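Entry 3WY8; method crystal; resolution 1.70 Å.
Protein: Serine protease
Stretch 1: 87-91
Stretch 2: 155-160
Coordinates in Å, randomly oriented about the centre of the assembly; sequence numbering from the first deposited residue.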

# COMPACT_ATOMS: atom_id res chain seq x y z
N GLY A 87 5.31 14.38 8.17
CA GLY A 87 5.18 14.06 6.75
C GLY A 87 6.48 13.61 6.09
O GLY A 87 6.73 13.89 4.91
N ASN A 88 7.31 12.90 6.86
CA ASN A 88 8.61 12.45 6.38
C ASN A 88 8.46 11.29 5.39
O ASN A 88 8.04 10.20 5.78
CB ASN A 88 9.50 12.05 7.56
CG ASN A 88 10.94 11.79 7.16
OD1 ASN A 88 11.24 11.51 5.99
ND2 ASN A 88 11.84 11.86 8.13
N MET A 89 8.82 11.53 4.13
CA MET A 89 8.67 10.52 3.06
C MET A 89 9.46 9.24 3.31
O MET A 89 9.13 8.19 2.75
CB MET A 89 9.03 11.10 1.68
CG MET A 89 8.05 12.15 1.15
SD MET A 89 6.35 11.57 0.95
CE MET A 89 6.52 10.45 -0.43
N GLN A 90 10.50 9.30 4.15
CA GLN A 90 11.26 8.10 4.50
C GLN A 90 10.37 7.04 5.14
O GLN A 90 10.63 5.83 5.01
CB GLN A 90 12.42 8.43 5.45
CG GLN A 90 13.11 7.18 6.00
CD GLN A 90 14.49 7.44 6.55
OE1 GLN A 90 14.99 8.57 6.55
NE2 GLN A 90 15.14 6.37 7.02
N TYR A 91 9.32 7.49 5.82
CA TYR A 91 8.46 6.61 6.59
C TYR A 91 7.02 6.61 6.07
O TYR A 91 6.07 6.52 6.84
CB TYR A 91 8.52 7.00 8.07
CG TYR A 91 9.93 7.08 8.63
CD1 TYR A 91 10.62 5.92 8.98
CD2 TYR A 91 10.57 8.30 8.80
CE1 TYR A 91 11.92 5.98 9.49
CE2 TYR A 91 11.86 8.38 9.32
CZ TYR A 91 12.53 7.21 9.66
OH TYR A 91 13.81 7.27 10.17
N PRO A 155 18.35 10.91 -2.16
CA PRO A 155 18.63 9.68 -1.42
C PRO A 155 18.44 9.83 0.09
O PRO A 155 18.65 8.87 0.84
CB PRO A 155 20.10 9.40 -1.74
CG PRO A 155 20.69 10.73 -1.99
CD PRO A 155 19.60 11.60 -2.55
N GLN A 156 18.03 11.03 0.53
CA GLN A 156 17.87 11.34 1.95
C GLN A 156 16.73 10.57 2.62
O GLN A 156 16.64 10.55 3.84
CB GLN A 156 17.69 12.86 2.17
CG GLN A 156 16.42 13.50 1.58
CD GLN A 156 16.62 14.03 0.16
OE1 GLN A 156 17.58 13.66 -0.52
NE2 GLN A 156 15.72 14.91 -0.28
N PHE A 157 15.88 9.94 1.82
CA PHE A 157 14.72 9.24 2.35
C PHE A 157 14.93 7.73 2.48
O PHE A 157 14.05 7.02 2.96
CB PHE A 157 13.47 9.53 1.50
CG PHE A 157 13.09 10.98 1.47
CD1 PHE A 157 12.77 11.66 2.65
CD2 PHE A 157 13.05 11.67 0.26
CE1 PHE A 157 12.42 13.00 2.62
CE2 PHE A 157 12.69 13.02 0.23
CZ PHE A 157 12.38 13.68 1.40
N ALA A 158 16.10 7.25 2.06
CA ALA A 158 16.46 5.83 2.07
C ALA A 158 15.47 4.95 1.27
O ALA A 158 15.38 3.74 1.50
CB ALA A 158 16.63 5.31 3.52
N THR A 159 14.74 5.57 0.35
CA THR A 159 13.75 4.85 -0.46
C THR A 159 14.45 4.04 -1.55
O THR A 159 15.66 4.15 -1.75
CB THR A 159 12.73 5.80 -1.11
OG1 THR A 159 13.41 6.75 -1.94
CG2 THR A 159 11.91 6.53 -0.06
N GLN A 160 13.68 3.21 -2.25
CA GLN A 160 14.19 2.46 -3.38
C GLN A 160 13.21 2.58 -4.55
O GLN A 160 12.01 2.74 -4.34
CB GLN A 160 14.37 0.99 -3.01
CG GLN A 160 15.36 0.77 -1.87
CD GLN A 160 15.68 -0.69 -1.67
OE1 GLN A 160 16.74 -1.17 -2.08
NE2 GLN A 160 14.76 -1.43 -1.05
O HOH W 1 12.57 4.76 3.35

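Two loop segments far apart in sequence meet here through a small packing contact, in which an aromatic ring lies against a short 3-10 turn and a single water, rather than any direct hydrogen bond, supplies the polar link. The contact buries 243 Å² in all, counting both sides, and F157 contributes the largest share, followed by Q90.

The ring of F157 is the centrepiece. M89 CB sits over one face, 3.9 Å from the centroid of the F157 ring and 11° off the ring normal, a CH-pi arrangement in which an aliphatic carbon meets the pi cloud nearly head-on. The rest of the methionine side chain, with all three chi angles in m, leads away, so it is the base of this flexible residue that serves the ring. At the ring edge, N88 OD1 lies 3.7 Å from F157 CD1, near the ring plane, where the weakly positive ring hydrogens suit an oxygen. That same oxygen accepts a hydrogen bond from its own stretch, Q90 N to N88 OD1 at 3.0 Å, so the asparagine side chain braces the turn that presents M89 and Q90; a backbone bond from Y91 N to N88 O, also 3.0 Å, adds to it.

Q90 runs alongside the second stretch. Q90 CG approaches F157 O to 3.2 Å, Q90 CA makes a CH···O contact with the same oxygen at 3.4 Å, and Q90 NE2 lies 3.9 Å from A158 CB. The extended chain, chi1 and chi2 both in t, lays its methylenes against F157 O and carries the amide on to the methyl of A158. The water completes the join, donating to Q90 O at 2.8 Å and to F157 O at 2.7 Å. The general lesson is that van der Waals and CH···O contacts with one shared water can link two loops without a direct hydrogen bond.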